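PDB 3JTP: adapter protein MecA 1 from Bacillus subtilis, which recruits unfolded, aggregated and regulatory proteins such as the competence factor ComK to the ClpC protease for degradation, so restraining competence. Local coordinates for residues Cys48-Asp52 / Glu53-Asn57; Ser69-Ser72 / Ile73-Glu77; Ile20-Lys24 / Leu25-Gly29. The protein carries 3 engineered substitutions. All blocks are in the same frame, centred on the assembly; numbering follows the deposited sequence.

Interaction 1: Cys48-Asp52 / Glu53-Asn57; sequences CDMTD and EEVEN. Engineered in segment 48-52: Asp49 (natural residue Asn).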
# COMPACT_ATOMS: atom_id res chain seq x y z
N CYS A 48 9.88 7.48 1.27
CA CYS A 48 10.58 8.76 1.46
C CYS A 48 12.09 8.69 1.29
O CYS A 48 12.62 9.11 0.26
CB CYS A 48 10.20 9.42 2.79
SG CYS A 48 10.56 8.42 4.25
N ASP A 49 12.77 8.19 2.32
CA ASP A 49 14.22 7.99 2.26
C ASP A 49 14.57 6.52 2.46
O ASP A 49 14.54 5.98 3.56
CB ASP A 49 14.96 8.90 3.25
CG ASP A 49 15.30 8.20 4.56
OD1 ASP A 49 16.24 7.38 4.57
OD2 ASP A 49 14.63 8.48 5.58
N MET A 50 14.88 5.86 1.35
CA MET A 50 15.37 4.50 1.34
C MET A 50 16.36 4.56 0.19
O MET A 50 16.51 5.62 -0.42
CB MET A 50 14.22 3.55 1.02
CG MET A 50 14.10 2.35 1.94
SD MET A 50 12.37 1.89 2.18
CE MET A 50 11.81 3.33 3.07
N THR A 51 17.04 3.47 -0.11
CA THR A 51 17.98 3.51 -1.22
C THR A 51 17.39 2.85 -2.45
O THR A 51 16.57 1.95 -2.34
CB THR A 51 19.32 2.87 -0.86
OG1 THR A 51 19.10 1.74 -0.00
CG2 THR A 51 20.22 3.90 -0.17
N ASP A 52 17.83 3.32 -3.61
CA ASP A 52 17.37 2.80 -4.90
C ASP A 52 17.50 1.28 -4.97
O ASP A 52 17.08 0.66 -5.94
CB ASP A 52 18.12 3.46 -6.06
CG ASP A 52 17.76 4.92 -6.23
OD1 ASP A 52 17.29 5.53 -5.25
OD2 ASP A 52 17.95 5.46 -7.35
N GLU A 53 18.10 0.69 -3.95
CA GLU A 53 18.21 -0.76 -3.91
C GLU A 53 17.10 -1.34 -3.03
O GLU A 53 16.39 -2.25 -3.45
CB GLU A 53 19.58 -1.17 -3.37
CG GLU A 53 20.63 -0.08 -3.53
CD GLU A 53 22.04 -0.64 -3.59
OE1 GLU A 53 22.99 0.16 -3.59
OE2 GLU A 53 22.19 -1.88 -3.66
N GLU A 54 16.97 -0.82 -1.82
CA GLU A 54 16.00 -1.35 -0.87
C GLU A 54 14.63 -1.19 -1.51
O GLU A 54 13.78 -2.09 -1.45
CB GLU A 54 16.09 -0.62 0.48
CG GLU A 54 15.62 -1.43 1.70
CD GLU A 54 15.62 -0.61 3.01
OE1 GLU A 54 16.68 -0.10 3.42
OE2 GLU A 54 14.55 -0.51 3.64
N VAL A 55 14.45 -0.06 -2.18
CA VAL A 55 13.21 0.29 -2.84
C VAL A 55 12.85 -0.67 -3.97
O VAL A 55 11.70 -1.07 -4.11
CB VAL A 55 13.27 1.70 -3.41
CG1 VAL A 55 12.04 2.00 -4.26
CG2 VAL A 55 13.42 2.71 -2.27
N GLU A 56 13.84 -1.04 -4.78
CA GLU A 56 13.62 -1.90 -5.94
C GLU A 56 13.06 -3.26 -5.52
O GLU A 56 12.02 -3.69 -6.00
CB GLU A 56 14.89 -2.03 -6.79
CG GLU A 56 15.98 -2.94 -6.22
CD GLU A 56 17.41 -2.50 -6.56
OE1 GLU A 56 17.60 -1.51 -7.31
OE2 GLU A 56 18.36 -3.16 -6.08
N ASN A 57 13.74 -3.93 -4.61
CA ASN A 57 13.31 -5.23 -4.15
C ASN A 57 12.00 -5.18 -3.36
O ASN A 57 11.23 -6.14 -3.36
CB ASN A 57 14.42 -5.88 -3.33
CG ASN A 57 15.79 -5.71 -3.99
OD1 ASN A 57 16.04 -6.25 -5.07
ND2 ASN A 57 16.67 -4.94 -3.34
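Met50 meets Val55 and Glu54 with successive atoms of its side chain. CB comes first, 3.5 Å from CG2 of Val55, a carbon pair somewhat tighter than usual. CG then runs against the carboxylate of Glu54, 3.4 Å from its OE2, and SD follows at 3.6 Å from that same oxygen. The two side chains cross at about a right angle, so the thioether chain lies across the end of the Glu54 side chain. Bends at chi2 (146°) and chi3 (-66°) turn the last carbon, CE, away from Glu54 and toward Gly29, and Met50 also touches Ser30 there.

The setting is the entry into helix 54-65 from the loop that follows strand 40-46, in the C-terminal, ClpC-interacting domain. An i to i+4 backbone bond joins loop and helix, Val55 N to Thr51 O at 2.9 Å. Val55 CG2 sits 3.2 Å from the same Thr51 O, beside that bond, while Val55 also packs on Phe47. Thr51 OG1 lies 3.9 Å from CB of Glu54; both residues are exposed.

Interaction 2: Ser69-Ser72 / Ile73-Glu77; sequences SSIS and IHRLE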
# COMPACT_ATOMS: atom_id res chain seq x y z
N SER A 69 -0.99 2.19 -9.98
CA SER A 69 -2.17 2.91 -10.45
C SER A 69 -1.85 4.36 -10.79
O SER A 69 -0.94 4.96 -10.21
CB SER A 69 -3.29 2.86 -9.41
OG SER A 69 -4.45 3.57 -9.86
N SER A 70 -2.62 4.93 -11.71
CA SER A 70 -2.53 6.35 -12.01
C SER A 70 -3.60 7.10 -11.23
O SER A 70 -3.67 8.33 -11.29
CB SER A 70 -2.70 6.62 -13.50
OG SER A 70 -1.87 5.80 -14.28
N ILE A 71 -4.45 6.36 -10.51
CA ILE A 71 -5.44 7.01 -9.66
C ILE A 71 -4.75 7.94 -8.65
O ILE A 71 -3.96 7.50 -7.80
CB ILE A 71 -6.30 6.00 -8.90
CG1 ILE A 71 -7.03 5.06 -9.87
CG2 ILE A 71 -7.28 6.72 -8.00
CD1 ILE A 71 -8.11 5.70 -10.71
N SER A 72 -5.06 9.23 -8.74
CA SER A 72 -4.41 10.23 -7.90
C SER A 72 -4.78 10.18 -6.42
O SER A 72 -5.92 9.91 -6.03
CB SER A 72 -4.69 11.65 -8.43
OG SER A 72 -4.58 12.58 -7.36
N ILE A 73 -3.78 10.49 -5.61
CA ILE A 73 -3.96 10.58 -4.18
C ILE A 73 -5.01 11.63 -3.80
O ILE A 73 -5.62 11.53 -2.73
CB ILE A 73 -2.60 10.78 -3.46
CG1 ILE A 73 -2.79 11.08 -1.98
CG2 ILE A 73 -1.76 11.80 -4.18
CD1 ILE A 73 -3.12 9.83 -1.18
N HIS A 74 -5.24 12.61 -4.68
CA HIS A 74 -6.28 13.64 -4.45
C HIS A 74 -7.68 13.11 -4.79
O HIS A 74 -8.64 13.32 -4.05
CB HIS A 74 -5.99 14.93 -5.22
CG HIS A 74 -4.71 15.60 -4.80
ND1 HIS A 74 -3.65 15.76 -5.65
CD2 HIS A 74 -4.33 16.11 -3.60
CE1 HIS A 74 -2.66 16.36 -5.00
NE2 HIS A 74 -3.05 16.58 -3.76
N ARG A 75 -7.77 12.44 -5.93
CA ARG A 75 -8.93 11.62 -6.25
C ARG A 75 -9.36 10.81 -5.02
O ARG A 75 -10.48 10.96 -4.52
CB ARG A 75 -8.54 10.66 -7.36
CG ARG A 75 -9.62 9.66 -7.73
CD ARG A 75 -10.77 10.35 -8.41
NE ARG A 75 -10.35 11.07 -9.60
CZ ARG A 75 -11.11 11.94 -10.25
NH1 ARG A 75 -10.64 12.55 -11.33
NH2 ARG A 75 -12.34 12.21 -9.82
N LEU A 76 -8.46 9.95 -4.53
CA LEU A 76 -8.73 9.11 -3.37
C LEU A 76 -9.11 9.92 -2.14
O LEU A 76 -10.03 9.55 -1.41
CB LEU A 76 -7.51 8.24 -3.04
CG LEU A 76 -7.15 7.10 -4.00
CD1 LEU A 76 -5.72 6.64 -3.77
CD2 LEU A 76 -8.11 5.96 -3.81
N GLU A 77 -8.41 11.03 -1.90
CA GLU A 77 -8.63 11.82 -0.69
C GLU A 77 -10.04 12.38 -0.57
O GLU A 77 -10.55 12.60 0.52
CB GLU A 77 -7.62 12.97 -0.59
CG GLU A 77 -6.46 12.74 0.35
CD GLU A 77 -5.50 13.92 0.39
OE1 GLU A 77 -5.03 14.28 1.50
OE2 GLU A 77 -5.22 14.49 -0.69
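Ile71 lays its CG2 methyl against two residues of the following helix, 3.8 Å from CG of Arg75 and 4.0 Å from CG of Leu76. It meets the Leu76 side chain at about a right angle and the Arg75 chain, by its first methylenes, at a slant; the guanidinium end of Arg75 leads off elsewhere. The pair formed by Ile71, one residue before the N-cap, and Leu76, four residues into the helix, has the spacing of a hydrophobic staple. Both also rest on Tyr42 of strand 40-46, and Leu76 reaches Tyr35 and Phe37 of strand 31-37, so the start of helix 73-79 is seated on the sheet.

In sequence between Ile71 and Leu76 comes Ser72, the N-cap. With its OG turned away from its own backbone N (chi1 155°), the hydroxyl swings toward the open amides of the first turn. OG accepts from His74 N at 2.8 Å, with 150° at the hydrogen, and more weakly from Arg75 N at 3.5 Å. The carbonyl of the same residue takes the first regular helical bond, from Leu76 N at 3.0 Å. With an alanine here, the His74 amide would probably be left without its capping acceptor and the helix start would be freer to fray. One step back, Ser69 OG accepts from Ile71 N at 2.9 Å, an ST turn just ahead of the cap.

A neutral serine oxygen thus supplies an acceptor where a helix start has no preceding turn to offer carbonyls, and its OG faces the end at which the helix dipole is probably positive, while the staple adds apolar contact alongside.

Interaction 3: Ile20-Lys24 / Leu25-Gly29; sequences ISLSK and LNVNG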
# COMPACT_ATOMS: atom_id res chain seq x y z
N ILE A 20 -3.55 -7.88 3.08
CA ILE A 20 -3.11 -8.64 4.25
C ILE A 20 -1.86 -9.48 3.93
O ILE A 20 -0.88 -9.41 4.67
CB ILE A 20 -4.23 -9.57 4.77
CG1 ILE A 20 -5.45 -8.76 5.21
CG2 ILE A 20 -3.74 -10.43 5.95
CD1 ILE A 20 -6.65 -9.66 5.52
N SER A 21 -1.89 -10.24 2.84
CA SER A 21 -0.72 -10.99 2.36
C SER A 21 0.52 -10.13 2.28
O SER A 21 1.57 -10.51 2.78
CB SER A 21 -0.96 -11.62 0.99
OG SER A 21 -1.89 -12.68 1.07
N LEU A 22 0.41 -8.96 1.64
CA LEU A 22 1.56 -8.06 1.53
C LEU A 22 2.06 -7.68 2.91
O LEU A 22 3.26 -7.66 3.15
CB LEU A 22 1.21 -6.81 0.75
CG LEU A 22 2.31 -6.19 -0.11
CD1 LEU A 22 2.06 -4.69 -0.28
CD2 LEU A 22 3.69 -6.44 0.42
N SER A 23 1.13 -7.37 3.80
CA SER A 23 1.53 -6.90 5.12
C SER A 23 2.32 -7.95 5.91
O SER A 23 3.19 -7.61 6.70
CB SER A 23 0.32 -6.45 5.94
OG SER A 23 -0.31 -7.57 6.54
N LYS A 24 2.01 -9.22 5.70
CA LYS A 24 2.67 -10.27 6.47
C LYS A 24 4.15 -10.32 6.11
O LYS A 24 4.98 -10.78 6.90
CB LYS A 24 2.01 -11.62 6.22
CG LYS A 24 2.30 -12.62 7.32
CD LYS A 24 2.04 -14.06 6.89
CE LYS A 24 0.56 -14.45 6.98
NZ LYS A 24 0.46 -15.91 7.38
N LEU A 25 4.48 -9.82 4.92
CA LEU A 25 5.84 -9.93 4.39
C LEU A 25 6.87 -9.00 5.05
O LEU A 25 8.06 -9.05 4.73
CB LEU A 25 5.83 -9.74 2.87
CG LEU A 25 5.88 -11.06 2.09
CD1 LEU A 25 5.68 -12.25 3.01
CD2 LEU A 25 4.90 -11.09 0.94
N ASN A 26 6.41 -8.17 5.98
CA ASN A 26 7.30 -7.21 6.62
C ASN A 26 8.07 -6.35 5.64
O ASN A 26 9.26 -6.07 5.85
CB ASN A 26 8.27 -7.92 7.55
CG ASN A 26 7.75 -8.02 8.95
OD1 ASN A 26 7.00 -7.16 9.41
ND2 ASN A 26 8.14 -9.08 9.64
N VAL A 27 7.40 -5.93 4.57
CA VAL A 27 7.98 -5.05 3.57
C VAL A 27 7.31 -3.69 3.69
O VAL A 27 7.41 -2.85 2.80
CB VAL A 27 7.71 -5.57 2.17
CG1 VAL A 27 6.28 -5.26 1.78
CG2 VAL A 27 8.65 -4.94 1.18
N ASN A 28 6.58 -3.50 4.79
CA ASN A 28 5.97 -2.21 5.06
C ASN A 28 6.99 -1.10 4.86
O ASN A 28 7.73 -0.74 5.78
CB ASN A 28 5.36 -2.20 6.47
CG ASN A 28 5.73 -3.43 7.26
OD1 ASN A 28 6.84 -3.52 7.81
ND2 ASN A 28 4.80 -4.40 7.33
N GLY A 29 7.00 -0.59 3.63
CA GLY A 29 8.07 0.25 3.12
C GLY A 29 7.96 1.67 3.60
O GLY A 29 7.41 2.52 2.91
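Leu25 meets the carbonyl of Leu22 with both its backbone N and its side chain. Its N donates to Leu22 O at 3.0 Å. CB of Leu25 lies 3.3 Å from that same oxygen, and CD2 comes within 3.8 Å of Ser21 O, so the leucine side chain flanks the helix end. Next along, Asn26 N makes a weak bond to Ser23 O at 3.3 Å. Leu22 CD2 and Val27 CG1 also face each other at a slant, although their modelled separation is too short to be trusted.

Both backbone bonds span three residues instead of four, a tightening of the chain as helix 16-24 gives out. Asn26 then takes positive phi (53°), the left-handed conformation that often ends a helix, and the loop turns off toward strand 31-37.

Behind this first shell, the Ser23 hydroxyl is folded back onto the helix (chi1 82°) and donates to Ile20 O at 2.7 Å, in the carbonyl plane on a lone pair. Lys24 N uses the same oxygen at 3.1 Å, giving Ile20 O two donors. Two helices border the turn: Leu22 packs on Met62 and Leu25 on Tyr65 of helix 54-65, whereas Asn26 OD1 is bonded to Lys93 NZ of helix 88-96. Asn28 packs on Leu89 and Glu90 of that helix, its buried ND2 lacking a modelled partner.

Each contact is a helix end, yet the three differ with their place. Interactions 1 and 2 lie at the surface and open helices 54-65 and 73-79; interaction 3, partly buried, closes helix 16-24. Only interaction 2 has a side-chain cap, whereas interaction 1 relies on a backbone bond and packing of methionine against valine and a carboxylate, and interaction 3 on backbone bonds that span three residues, one of them weak. Interactions 1 and 3 are neighbours: Met50 CE lies 4.2 Å from Gly29 C, and residues of helix 54-65 take part in one and pack against the other. Interaction 2 stands apart, its centre about 22 Å from both other centres, and leans on the sheet instead.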